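Local coordinates for protein arginyl-trna synthetase (Thermus thermophilus, PDB 1IQ0) that probably charges its cognate tRNA with L-arginine in an ATP-dependent reaction, as a monomeric class I aminoacyl-tRNA synthetase, at residues Gly103-Glu108 and Arg134-Ala139; Ile126-Ala131 and Leu383-Val388; Gln530-Leu535 and Thr579-Leu584; Leu236-Ser241 and Ile306-Trp311. All blocks are in the same frame, centred on the assembly; numbering follows the deposited sequence.

Interaction 1 (Gly103-Glu108 and Arg134-Ala139); sequences GVVLVE and RILAYA
In the beta-alpha-beta unit made of strand 104-108, helix 120-138 and strand 141-149, V105 and V107 meet L136 where the helix lies back over the sheet. The crossover belongs to the Rossmann-type catalytic domain of a class I synthetase, and the predicted 'HIGH' region occupies the end of the link between its first strand and its helix and runs into the start of the helix. On the strand, which the backbone bonds of V105 to E142 and L144 fix in its sheet, V105 and V107 stand two residues apart and point toward the helix. L136 answers with one methyl: V105 CG1 lies 4.1 Å from L136 CD1, and V107 CG2 approaches the same CD1 more loosely, at 4.5 Å. The L136 side chain leaves the helix with CG anti to the carbonyl carbon (chi1 -77°), then runs on extended (chi2 162°), which carries CD1 out to the strand. It crosses the V105 side chain at about a right angle. L136 also touches V143 of the next strand, while the far side of the helix, at I135 and Y138, packs on helices 512-522 and 562-583. The contact is small, buried and made of methyl groups alone, which implies dispersion and water exclusion with little directional preference.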
loop_
_atom_site.group_PDB
_atom_site.type_symbol
_atom_site.label_atom_id
_atom_site.label_comp_id
_atom_site.label_asym_id
_atom_site.label_seq_id
_atom_site.Cartn_x
_atom_site.Cartn_y
_atom_site.Cartn_z
ATOM N N GLY A 103 0.745 6.159 -18.064
ATOM C CA GLY A 103 -0.199 5.073 -17.863
ATOM C C GLY A 103 -0.711 5.045 -16.438
ATOM O O GLY A 103 0.007 4.667 -15.520
ATOM N N VAL A 104 -1.963 5.444 -16.255
ATOM C CA VAL A 104 -2.569 5.483 -14.939
ATOM C C VAL A 104 -2.732 4.129 -14.252
ATOM O O VAL A 104 -3.152 3.149 -14.859
ATOM C CB VAL A 104 -3.958 6.163 -14.993
ATOM C CG1 VAL A 104 -4.680 6.006 -13.650
ATOM C CG2 VAL A 104 -3.802 7.647 -15.333
ATOM N N VAL A 105 -2.361 4.098 -12.976
ATOM C CA VAL A 105 -2.527 2.922 -12.137
ATOM C C VAL A 105 -3.537 3.462 -11.123
ATOM O O VAL A 105 -3.224 4.350 -10.341
ATOM C CB VAL A 105 -1.222 2.519 -11.415
ATOM C CG1 VAL A 105 -1.516 1.416 -10.416
ATOM C CG2 VAL A 105 -0.190 2.025 -12.432
ATOM N N LEU A 106 -4.759 2.955 -11.170
ATOM C CA LEU A 106 -5.810 3.434 -10.280
ATOM C C LEU A 106 -5.938 2.567 -9.041
ATOM O O LEU A 106 -6.289 1.387 -9.122
ATOM C CB LEU A 106 -7.140 3.467 -11.029
ATOM C CG LEU A 106 -8.321 4.139 -10.335
ATOM C CD1 LEU A 106 -7.999 5.612 -10.067
ATOM C CD2 LEU A 106 -9.548 4.022 -11.224
ATOM N N VAL A 107 -5.648 3.158 -7.890
ATOM C CA VAL A 107 -5.737 2.439 -6.632
ATOM C C VAL A 107 -7.005 2.811 -5.880
ATOM O O VAL A 107 -7.245 3.984 -5.599
ATOM C CB VAL A 107 -4.524 2.755 -5.722
ATOM C CG1 VAL A 107 -4.629 1.970 -4.418
ATOM C CG2 VAL A 107 -3.230 2.413 -6.453
ATOM N N GLU A 108 -7.830 1.816 -5.569
ATOM C CA GLU A 108 -9.038 2.082 -4.797
ATOM C C GLU A 108 -8.878 1.485 -3.407
ATOM O O GLU A 108 -8.566 0.305 -3.256
ATOM C CB GLU A 108 -10.292 1.472 -5.443
ATOM C CG GLU A 108 -11.527 1.647 -4.531
ATOM C CD GLU A 108 -12.776 0.924 -5.028
ATOM O OE1 GLU A 108 -13.493 0.352 -4.185
ATOM O OE2 GLU A 108 -13.053 0.936 -6.244
ATOM N N ARG A 134 1.701 5.307 -2.594
ATOM C CA ARG A 134 2.904 6.128 -2.453
ATOM C C ARG A 134 4.124 5.434 -3.073
ATOM O O ARG A 134 4.910 6.053 -3.790
ATOM C CB ARG A 134 3.199 6.398 -0.973
ATOM C CG ARG A 134 2.207 7.314 -0.267
ATOM C CD ARG A 134 2.520 7.367 1.212
ATOM N NE ARG A 134 1.637 8.273 1.941
ATOM C CZ ARG A 134 1.821 9.585 2.048
ATOM N NH1 ARG A 134 2.864 10.162 1.472
ATOM N NH2 ARG A 134 0.961 10.316 2.743
ATOM N N ILE A 135 4.271 4.148 -2.778
ATOM C CA ILE A 135 5.383 3.358 -3.286
ATOM C C ILE A 135 5.382 3.310 -4.813
ATOM O O ILE A 135 6.422 3.523 -5.441
ATOM C CB ILE A 135 5.332 1.928 -2.691
ATOM C CG1 ILE A 135 5.659 1.998 -1.191
ATOM C CG2 ILE A 135 6.281 0.997 -3.440
ATOM C CD1 ILE A 135 5.491 0.670 -0.449
ATOM N N LEU A 136 4.220 3.048 -5.411
ATOM C CA LEU A 136 4.112 2.999 -6.874
ATOM C C LEU A 136 4.482 4.324 -7.531
ATOM O O LEU A 136 5.153 4.341 -8.555
ATOM C CB LEU A 136 2.695 2.608 -7.297
ATOM C CG LEU A 136 2.397 1.119 -7.137
ATOM C CD1 LEU A 136 0.896 0.888 -7.145
ATOM C CD2 LEU A 136 3.101 0.336 -8.262
ATOM N N ALA A 137 4.023 5.428 -6.947
ATOM C CA ALA A 137 4.321 6.753 -7.472
ATOM C C ALA A 137 5.831 6.983 -7.448
ATOM O O ALA A 137 6.409 7.449 -8.429
ATOM C CB ALA A 137 3.610 7.835 -6.628
ATOM N N TYR A 138 6.458 6.656 -6.319
ATOM C CA TYR A 138 7.900 6.818 -6.159
ATOM C C TYR A 138 8.638 5.978 -7.201
ATOM O O TYR A 138 9.647 6.402 -7.764
ATOM C CB TYR A 138 8.331 6.368 -4.759
ATOM C CG TYR A 138 9.796 6.615 -4.444
ATOM C CD1 TYR A 138 10.223 7.837 -3.921
ATOM C CD2 TYR A 138 10.756 5.628 -4.674
ATOM C CE1 TYR A 138 11.563 8.067 -3.636
ATOM C CE2 TYR A 138 12.100 5.848 -4.392
ATOM C CZ TYR A 138 12.498 7.067 -3.873
ATOM O OH TYR A 138 13.827 7.285 -3.581
ATOM N N ALA A 139 8.120 4.781 -7.447
ATOM C CA ALA A 139 8.713 3.859 -8.402
ATOM C C ALA A 139 8.534 4.284 -9.862
ATOM O O ALA A 139 8.953 3.572 -10.774
ATOM C CB ALA A 139 8.143 2.479 -8.192
#

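Interaction 2 (Ile126-Ala131 and Leu383-Val388); sequences IALGDA and LAYETV
L128 and L383 point at each other tip to tip, one from a helix and the other from a strand, and their closest atoms are L128 CD2 and L383 CD2 at 3.6 Å. The second methyl of L128 does different work: CD1 lies 3.9 Å from Y385 CB and also comes within 4.1 Å of L383 CG. The leucine fork thus straddles two neighbours that face the same way from the strand, with A384 between them pointing away. Against Y385 the approach is antiparallel in sense, the two side chains sliding past each other, so that L128 meets the root of the tyrosine. L128 sits off a staggered position (chi1 -128°) with its two methyls against L383 and Y385, whereas Y385 is staggered, with CG in the crowded position between its backbone N and carbonyl carbon, chi1 58°. That turn takes the ring back along the helix, where Y385 OH is hydrogen-bonded to N125 OD1. The helix is 120-138, whose first turn holds the last residues of the predicted 'HIGH' region, and the strand is 380-390, lying beside 348-354 in the parallel part of the Rossmann-type catalytic sheet. L128 also touches P525, at the start of a helix of the anticodon-binding domain, so one leucine packs on both domains. On another side of the helix D130 is buried among charges, its carboxylate in salt bridges with R134, R233 and R443. Just past the strand residues, T387 N donates to E386 OE1 at 2.9 Å, on the anti side and tilted out of the carboxylate plane, and E386 OE2 pairs with R356.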
loop_
_atom_site.group_PDB
_atom_site.type_symbol
_atom_site.label_atom_id
_atom_site.label_comp_id
_atom_site.label_asym_id
_atom_site.label_seq_id
_atom_site.Cartn_x
_atom_site.Cartn_y
_atom_site.Cartn_z
ATOM N N ILE A 126 -6.805 1.226 4.735
ATOM C CA ILE A 126 -6.275 2.556 4.480
ATOM C C ILE A 126 -4.745 2.576 4.464
ATOM O O ILE A 126 -4.134 3.117 3.539
ATOM C CB ILE A 126 -6.792 3.555 5.547
ATOM C CG1 ILE A 126 -8.324 3.560 5.538
ATOM C CG2 ILE A 126 -6.245 4.955 5.274
ATOM C CD1 ILE A 126 -8.956 4.547 6.495
ATOM N N ALA A 127 -4.134 1.977 5.483
ATOM C CA ALA A 127 -2.677 1.941 5.587
ATOM C C ALA A 127 -2.028 1.239 4.396
ATOM O O ALA A 127 -1.080 1.758 3.810
ATOM C CB ALA A 127 -2.258 1.252 6.896
ATOM N N LEU A 128 -2.546 0.065 4.048
ATOM C CA LEU A 128 -2.032 -0.733 2.936
ATOM C C LEU A 128 -2.214 -0.024 1.594
ATOM O O LEU A 128 -1.292 0.029 0.773
ATOM C CB LEU A 128 -2.763 -2.075 2.872
ATOM C CG LEU A 128 -1.959 -3.375 2.817
ATOM C CD1 LEU A 128 -2.935 -4.522 2.588
ATOM C CD2 LEU A 128 -0.902 -3.332 1.712
ATOM N N GLY A 129 -3.416 0.504 1.374
ATOM C CA GLY A 129 -3.714 1.188 0.131
ATOM C C GLY A 129 -2.899 2.447 -0.089
ATOM O O GLY A 129 -2.347 2.657 -1.173
ATOM N N ASP A 130 -2.827 3.290 0.934
ATOM C CA ASP A 130 -2.070 4.529 0.840
ATOM C C ASP A 130 -0.586 4.228 0.608
ATOM O O ASP A 130 0.065 4.866 -0.218
ATOM C CB ASP A 130 -2.232 5.351 2.125
ATOM C CG ASP A 130 -1.438 6.632 2.088
ATOM O OD1 ASP A 130 -1.768 7.511 1.257
ATOM O OD2 ASP A 130 -0.476 6.764 2.869
ATOM N N ALA A 131 -0.064 3.247 1.335
ATOM C CA ALA A 131 1.338 2.872 1.207
ATOM C C ALA A 131 1.679 2.377 -0.199
ATOM O O ALA A 131 2.656 2.827 -0.796
ATOM C CB ALA A 131 1.699 1.805 2.250
ATOM N N LEU A 383 -5.770 -6.564 -3.691
ATOM C CA LEU A 383 -4.835 -6.619 -2.591
ATOM C C LEU A 383 -5.734 -6.966 -1.408
ATOM O O LEU A 383 -6.354 -6.089 -0.799
ATOM C CB LEU A 383 -4.146 -5.260 -2.399
ATOM C CG LEU A 383 -2.971 -5.199 -1.415
ATOM C CD1 LEU A 383 -2.026 -6.359 -1.678
ATOM C CD2 LEU A 383 -2.240 -3.866 -1.556
ATOM N N ALA A 384 -5.840 -8.260 -1.123
ATOM C CA ALA A 384 -6.682 -8.741 -0.033
ATOM C C ALA A 384 -5.896 -8.810 1.270
ATOM O O ALA A 384 -4.732 -9.205 1.283
ATOM C CB ALA A 384 -7.247 -10.118 -0.381
ATOM N N TYR A 385 -6.540 -8.433 2.367
ATOM C CA TYR A 385 -5.869 -8.445 3.656
ATOM C C TYR A 385 -6.672 -9.159 4.734
ATOM O O TYR A 385 -7.899 -9.231 4.669
ATOM C CB TYR A 385 -5.586 -7.008 4.088
ATOM C CG TYR A 385 -6.833 -6.169 4.178
ATOM C CD1 TYR A 385 -7.609 -6.158 5.339
ATOM C CD2 TYR A 385 -7.254 -5.392 3.090
ATOM C CE1 TYR A 385 -8.771 -5.392 5.414
ATOM C CE2 TYR A 385 -8.412 -4.626 3.158
ATOM C CZ TYR A 385 -9.163 -4.628 4.321
ATOM O OH TYR A 385 -10.289 -3.845 4.403
ATOM N N GLU A 386 -5.963 -9.690 5.724
ATOM C CA GLU A 386 -6.592 -10.392 6.834
ATOM C C GLU A 386 -7.089 -9.443 7.920
ATOM O O GLU A 386 -6.841 -8.236 7.886
ATOM C CB GLU A 386 -5.618 -11.394 7.453
ATOM C CG GLU A 386 -5.785 -12.819 6.962
ATOM C CD GLU A 386 -7.203 -13.341 7.147
ATOM O OE1 GLU A 386 -7.946 -12.796 7.993
ATOM O OE2 GLU A 386 -7.567 -14.312 6.450
ATOM N N THR A 387 -7.779 -10.024 8.893
ATOM C CA THR A 387 -8.363 -9.302 10.017
ATOM C C THR A 387 -7.316 -8.681 10.935
ATOM O O THR A 387 -6.178 -9.145 11.012
ATOM C CB THR A 387 -9.222 -10.253 10.879
ATOM O OG1 THR A 387 -10.085 -11.019 10.032
ATOM C CG2 THR A 387 -10.065 -9.470 11.871
ATOM N N VAL A 388 -7.729 -7.631 11.637
ATOM C CA VAL A 388 -6.875 -6.946 12.586
ATOM C C VAL A 388 -7.545 -7.002 13.954
ATOM O O VAL A 388 -8.693 -6.580 14.110
ATOM C CB VAL A 388 -6.663 -5.462 12.214
ATOM C CG1 VAL A 388 -5.883 -4.762 13.328
ATOM C CG2 VAL A 388 -5.905 -5.357 10.904
#

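Interaction 3 (Gln530-Leu535 and Thr579-Leu584); sequences QYLLDL and TGLDLL
L532 pushes its CD1 methyl into the backbone of helix 562-583 at G580, to 3.6 Å from G580 C, and that methyl is the hub of the whole contact. Its side chain has CG anti to the carbonyl carbon (chi1 -67°) and an extended second torsion, a relaxed leucine conformer that carries CD1 outward and back toward the start of its own helix. The other branch, CD2, rests against G580 CA at 4.1 Å. With no side chain at G580, the two backbones draw close, L532 CA and G580 CA being 7.0 Å apart. Two leucines close round the same CD1. L581 leaves its backbone at a slant to L532 yet bends its end inward: chi1 at -111° is far from staggered, and L581 CD1 arrives 3.8 Å from L532 CD1. L584 gets there with an ordinary extended side chain, its CD1 also 3.8 Å from L532 CD1. Here two helices, 525-544 and 562-583, pack within the alpha-helical DALR anticodon-binding domain. The chain tightens at the end of the second segment, where L584 N bonds to L581 O. L581 and L533 both touch V473 of helix 470-487, which brings a third helix of the domain to the cluster, and L532 also packs on L577. The Y531 ring has L535 CB over one face, offset toward the rim, and reaches outside its helix for a hydrogen bond from its OH to D508 O. From T579 and L583 the second helix touches Y138, on helix 120-138 of the catalytic domain.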
loop_
_atom_site.group_PDB
_atom_site.type_symbol
_atom_site.label_atom_id
_atom_site.label_comp_id
_atom_site.label_asym_id
_atom_site.label_seq_id
_atom_site.Cartn_x
_atom_site.Cartn_y
_atom_site.Cartn_z
ATOM N N GLN A 530 9.875 -4.210 6.037
ATOM C CA GLN A 530 10.888 -5.116 6.554
ATOM C C GLN A 530 12.293 -4.582 6.252
ATOM O O GLN A 530 13.186 -4.677 7.087
ATOM C CB GLN A 530 10.705 -6.512 5.955
ATOM C CG GLN A 530 11.666 -7.563 6.498
ATOM C CD GLN A 530 11.623 -7.666 8.016
ATOM O OE1 GLN A 530 10.558 -7.864 8.611
ATOM N NE2 GLN A 530 12.786 -7.525 8.650
ATOM N N TYR A 531 12.491 -4.018 5.065
ATOM C CA TYR A 531 13.797 -3.463 4.731
ATOM C C TYR A 531 14.171 -2.350 5.713
ATOM O O TYR A 531 15.329 -2.232 6.121
ATOM C CB TYR A 531 13.817 -2.867 3.319
ATOM C CG TYR A 531 15.071 -2.054 3.068
ATOM C CD1 TYR A 531 16.307 -2.681 2.880
ATOM C CD2 TYR A 531 15.042 -0.657 3.094
ATOM C CE1 TYR A 531 17.487 -1.934 2.726
ATOM C CE2 TYR A 531 16.218 0.100 2.943
ATOM C CZ TYR A 531 17.435 -0.551 2.761
ATOM O OH TYR A 531 18.602 0.176 2.618
ATOM N N LEU A 532 13.192 -1.528 6.075
ATOM C CA LEU A 532 13.445 -0.422 6.990
ATOM C C LEU A 532 13.832 -0.912 8.381
ATOM O O LEU A 532 14.651 -0.291 9.051
ATOM C CB LEU A 532 12.227 0.500 7.062
ATOM C CG LEU A 532 11.914 1.259 5.764
ATOM C CD1 LEU A 532 10.716 2.176 5.991
ATOM C CD2 LEU A 532 13.128 2.076 5.323
ATOM N N LEU A 533 13.241 -2.022 8.814
ATOM C CA LEU A 533 13.578 -2.594 10.111
ATOM C C LEU A 533 15.032 -3.051 10.053
ATOM O O LEU A 533 15.815 -2.775 10.963
ATOM C CB LEU A 533 12.678 -3.792 10.432
ATOM C CG LEU A 533 11.276 -3.466 10.957
ATOM C CD1 LEU A 533 10.482 -4.749 11.179
ATOM C CD2 LEU A 533 11.402 -2.698 12.267
ATOM N N ASP A 534 15.387 -3.747 8.972
ATOM C CA ASP A 534 16.748 -4.233 8.797
ATOM C C ASP A 534 17.768 -3.094 8.726
ATOM O O ASP A 534 18.847 -3.187 9.306
ATOM C CB ASP A 534 16.856 -5.087 7.529
ATOM C CG ASP A 534 16.013 -6.354 7.596
ATOM O OD1 ASP A 534 15.738 -6.836 8.714
ATOM O OD2 ASP A 534 15.641 -6.884 6.531
ATOM N N LEU A 535 17.431 -2.023 8.015
ATOM C CA LEU A 535 18.351 -0.905 7.887
ATOM C C LEU A 535 18.519 -0.198 9.229
ATOM O O LEU A 535 19.628 0.195 9.598
ATOM C CB LEU A 535 17.861 0.088 6.833
ATOM C CG LEU A 535 18.844 1.237 6.560
ATOM C CD1 LEU A 535 20.195 0.672 6.059
ATOM C CD2 LEU A 535 18.247 2.180 5.533
ATOM N N THR A 579 12.923 8.933 3.582
ATOM C CA THR A 579 12.220 8.642 2.337
ATOM C C THR A 579 11.396 7.361 2.472
ATOM O O THR A 579 10.216 7.338 2.127
ATOM C CB THR A 579 13.222 8.509 1.171
ATOM O OG1 THR A 579 13.835 9.785 0.945
ATOM C CG2 THR A 579 12.518 8.052 -0.116
ATOM N N GLY A 580 12.019 6.302 2.986
ATOM C CA GLY A 580 11.312 5.044 3.172
ATOM C C GLY A 580 10.092 5.209 4.068
ATOM O O GLY A 580 8.999 4.759 3.736
ATOM N N LEU A 581 10.277 5.860 5.208
ATOM C CA LEU A 581 9.186 6.090 6.152
ATOM C C LEU A 581 8.021 6.819 5.483
ATOM O O LEU A 581 6.856 6.469 5.672
ATOM C CB LEU A 581 9.705 6.909 7.336
ATOM C CG LEU A 581 9.814 6.253 8.722
ATOM C CD1 LEU A 581 9.758 4.738 8.646
ATOM C CD2 LEU A 581 11.097 6.729 9.370
ATOM N N ASP A 582 8.353 7.830 4.690
ATOM C CA ASP A 582 7.361 8.621 3.987
ATOM C C ASP A 582 6.505 7.783 3.033
ATOM O O ASP A 582 5.311 8.036 2.880
ATOM C CB ASP A 582 8.048 9.739 3.203
ATOM C CG ASP A 582 7.056 10.619 2.466
ATOM O OD1 ASP A 582 6.327 11.374 3.143
ATOM O OD2 ASP A 582 7.004 10.548 1.215
ATOM N N LEU A 583 7.114 6.789 2.397
ATOM C CA LEU A 583 6.382 5.944 1.460
ATOM C C LEU A 583 5.364 5.050 2.173
ATOM O O LEU A 583 4.494 4.464 1.540
ATOM C CB LEU A 583 7.358 5.092 0.643
ATOM C CG LEU A 583 8.344 5.873 -0.231
ATOM C CD1 LEU A 583 9.228 4.895 -1.015
ATOM C CD2 LEU A 583 7.571 6.787 -1.184
ATOM N N LEU A 584 5.481 4.953 3.492
ATOM C CA LEU A 584 4.557 4.159 4.296
ATOM C C LEU A 584 3.672 5.133 5.078
ATOM O O LEU A 584 2.995 4.757 6.032
ATOM C CB LEU A 584 5.329 3.257 5.268
ATOM C CG LEU A 584 6.396 2.314 4.682
ATOM C CD1 LEU A 584 6.966 1.475 5.820
ATOM C CD2 LEU A 584 5.808 1.403 3.596
#

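Interaction 4 (Leu236-Ser241 and Ile306-Trp311); sequences LLVWES and IAFQFW
F310 N bonds to I306 O at 2.9 Å, part of the helical turn that sets F308 and W311, three residues apart, on the side toward V238. The next bond of that turn, W311 N to A307 O, is 3.1 Å long. V238 divides its two methyls between the aromatics. V238 CG1 is 3.8 Å from F308 CE1, with the neighbouring CZ slightly farther off, while V238 CG2 reaches W311 CH2 at 4.0 Å. Both methyls therefore meet the far ends of the aromatic side chains: atoms CE1 and CZ of the phenyl group, which V238 CG1 approaches obliquely, and the six-membered part of the indole remote from its nitrogen. Each aromatic gets that far because its CG is anti to the backbone N, with chi1 -168° for F308 and 170° for W311, so both side chains leave the helix in much the same way. Both come from the direction opposite to V238; F308 and V238 slide past each other. The indole also packs on L146 of the adjoining strand, and W311 NE1 makes a weak hydrogen bond to Y342 O. W239, next along the strand, lies away from helix 301-312, makes a cation-pi contact with R213 and sits at the N-cap position of helix 240-245. Within that helix E240 is gripped twice, by K304 in a salt bridge and by Y148 OH. With strand 236-239 running parallel to 141-149 and helix 301-312 laid against it, the packing is that of a helix on a sheet face in the Rossmann-type catalytic domain of class I synthetases.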
loop_
_atom_site.group_PDB
_atom_site.type_symbol
_atom_site.label_atom_id
_atom_site.label_comp_id
_atom_site.label_asym_id
_atom_site.label_seq_id
_atom_site.Cartn_x
_atom_site.Cartn_y
_atom_site.Cartn_z
ATOM N N LEU A 236 -9.690 11.096 -6.115
ATOM C CA LEU A 236 -11.074 11.060 -6.563
ATOM C C LEU A 236 -12.054 10.401 -5.607
ATOM O O LEU A 236 -11.716 9.492 -4.854
ATOM C CB LEU A 236 -11.162 10.313 -7.892
ATOM C CG LEU A 236 -10.268 10.739 -9.054
ATOM C CD1 LEU A 236 -10.099 9.565 -10.015
ATOM C CD2 LEU A 236 -10.874 11.951 -9.755
ATOM N N LEU A 237 -13.288 10.868 -5.679
ATOM C CA LEU A 237 -14.386 10.319 -4.907
ATOM C C LEU A 237 -15.397 9.948 -5.980
ATOM O O LEU A 237 -15.632 10.727 -6.891
ATOM C CB LEU A 237 -14.997 11.387 -4.000
ATOM C CG LEU A 237 -14.820 11.322 -2.482
ATOM C CD1 LEU A 237 -13.385 11.074 -2.095
ATOM C CD2 LEU A 237 -15.335 12.629 -1.891
ATOM N N VAL A 238 -15.954 8.748 -5.905
ATOM C CA VAL A 238 -16.978 8.342 -6.848
ATOM C C VAL A 238 -18.170 7.860 -6.036
ATOM O O VAL A 238 -18.054 6.931 -5.234
ATOM C CB VAL A 238 -16.506 7.214 -7.793
ATOM C CG1 VAL A 238 -17.689 6.681 -8.573
ATOM C CG2 VAL A 238 -15.469 7.758 -8.774
ATOM N N TRP A 239 -19.312 8.507 -6.249
ATOM C CA TRP A 239 -20.544 8.181 -5.543
ATOM C C TRP A 239 -21.440 7.218 -6.326
ATOM O O TRP A 239 -21.635 7.364 -7.536
ATOM C CB TRP A 239 -21.324 9.477 -5.228
ATOM C CG TRP A 239 -20.568 10.453 -4.342
ATOM C CD1 TRP A 239 -19.365 11.042 -4.613
ATOM C CD2 TRP A 239 -20.946 10.909 -3.033
ATOM N NE1 TRP A 239 -18.972 11.830 -3.561
ATOM C CE2 TRP A 239 -19.920 11.766 -2.576
ATOM C CE3 TRP A 239 -22.051 10.673 -2.202
ATOM C CZ2 TRP A 239 -19.961 12.393 -1.319
ATOM C CZ3 TRP A 239 -22.096 11.297 -0.950
ATOM C CH2 TRP A 239 -21.055 12.145 -0.522
ATOM N N GLU A 240 -21.992 6.232 -5.624
ATOM C CA GLU A 240 -22.884 5.265 -6.241
ATOM C C GLU A 240 -24.031 5.962 -6.989
ATOM O O GLU A 240 -24.375 5.570 -8.108
ATOM C CB GLU A 240 -23.445 4.321 -5.168
ATOM C CG GLU A 240 -24.439 3.283 -5.691
ATOM C CD GLU A 240 -23.840 2.369 -6.750
ATOM O OE1 GLU A 240 -22.645 2.027 -6.652
ATOM O OE2 GLU A 240 -24.568 1.977 -7.675
ATOM N N SER A 241 -24.631 6.989 -6.384
ATOM C CA SER A 241 -25.727 7.698 -7.053
ATOM C C SER A 241 -25.285 8.329 -8.375
ATOM O O SER A 241 -26.084 8.440 -9.307
ATOM C CB SER A 241 -26.348 8.765 -6.134
ATOM O OG SER A 241 -25.395 9.702 -5.681
ATOM N N ILE A 306 -18.501 -5.090 -12.607
ATOM C CA ILE A 306 -17.991 -5.076 -13.973
ATOM C C ILE A 306 -18.141 -3.687 -14.604
ATOM O O ILE A 306 -17.197 -3.166 -15.197
ATOM C CB ILE A 306 -18.718 -6.125 -14.850
ATOM C CG1 ILE A 306 -18.326 -7.530 -14.390
ATOM C CG2 ILE A 306 -18.342 -5.943 -16.327
ATOM C CD1 ILE A 306 -19.194 -8.634 -14.986
ATOM N N ALA A 307 -19.323 -3.091 -14.463
ATOM C CA ALA A 307 -19.598 -1.763 -15.011
ATOM C C ALA A 307 -18.564 -0.741 -14.535
ATOM O O ALA A 307 -17.972 -0.018 -15.336
ATOM C CB ALA A 307 -21.005 -1.303 -14.597
ATOM N N PHE A 308 -18.362 -0.694 -13.221
ATOM C CA PHE A 308 -17.420 0.224 -12.594
ATOM C C PHE A 308 -15.988 -0.043 -13.079
ATOM O O PHE A 308 -15.242 0.888 -13.369
ATOM C CB PHE A 308 -17.522 0.082 -11.068
ATOM C CG PHE A 308 -16.814 1.168 -10.295
ATOM C CD1 PHE A 308 -16.755 2.469 -10.782
ATOM C CD2 PHE A 308 -16.267 0.898 -9.040
ATOM C CE1 PHE A 308 -16.161 3.487 -10.026
ATOM C CE2 PHE A 308 -15.675 1.907 -8.281
ATOM C CZ PHE A 308 -15.624 3.202 -8.774
ATOM N N GLN A 309 -15.608 -1.313 -13.161
ATOM C CA GLN A 309 -14.275 -1.677 -13.644
ATOM C C GLN A 309 -14.095 -1.157 -15.073
ATOM O O GLN A 309 -13.028 -0.670 -15.430
ATOM C CB GLN A 309 -14.104 -3.198 -13.647
ATOM C CG GLN A 309 -12.731 -3.690 -14.099
ATOM C CD GLN A 309 -11.628 -3.332 -13.112
ATOM O OE1 GLN A 309 -11.828 -3.387 -11.899
ATOM N NE2 GLN A 309 -10.454 -2.981 -13.631
ATOM N N PHE A 310 -15.140 -1.277 -15.887
ATOM C CA PHE A 310 -15.088 -0.812 -17.268
ATOM C C PHE A 310 -14.814 0.690 -17.348
ATOM O O PHE A 310 -14.048 1.142 -18.200
ATOM C CB PHE A 310 -16.402 -1.144 -17.993
ATOM C CG PHE A 310 -16.476 -2.561 -18.518
ATOM C CD1 PHE A 310 -17.539 -2.957 -19.329
ATOM C CD2 PHE A 310 -15.488 -3.494 -18.213
ATOM C CE1 PHE A 310 -17.621 -4.255 -19.831
ATOM C CE2 PHE A 310 -15.562 -4.801 -18.713
ATOM C CZ PHE A 310 -16.632 -5.181 -19.525
ATOM N N TRP A 311 -15.435 1.457 -16.456
ATOM C CA TRP A 311 -15.241 2.901 -16.434
ATOM C C TRP A 311 -13.815 3.226 -16.010
ATOM O O TRP A 311 -13.171 4.089 -16.593
ATOM C CB TRP A 311 -16.220 3.563 -15.463
ATOM C CG TRP A 311 -15.911 5.021 -15.228
ATOM C CD1 TRP A 311 -16.241 6.079 -16.034
ATOM C CD2 TRP A 311 -15.149 5.570 -14.142
ATOM N NE1 TRP A 311 -15.725 7.253 -15.514
ATOM C CE2 TRP A 311 -15.052 6.964 -14.357
ATOM C CE3 TRP A 311 -14.534 5.014 -13.012
ATOM C CZ2 TRP A 311 -14.365 7.811 -13.481
ATOM C CZ3 TRP A 311 -13.849 5.855 -12.139
ATOM C CH2 TRP A 311 -13.770 7.237 -12.379
#

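From the N terminus, interaction 1 comes first, closing the connection from strand 104-108 to helix 120-138, the first half of a beta-alpha-beta unit. Interaction 2 begins on that same helix before interaction 1 has closed, so the two cross, and its long loop ends only at strand 380-390. Interaction 4 opens and shuts within that span, joining helix 301-312 to strand 236-239. All three thus reach one mixed sheet, and E108 OE2 touches F308 CE2 between interactions 1 and 4. Interaction 3 follows in series and joins two helices of the anticodon-binding domain. It still meets the catalytic domain: R134 and Y138 pack on D582, L583 and T579, and A131 packs on L583 and L584.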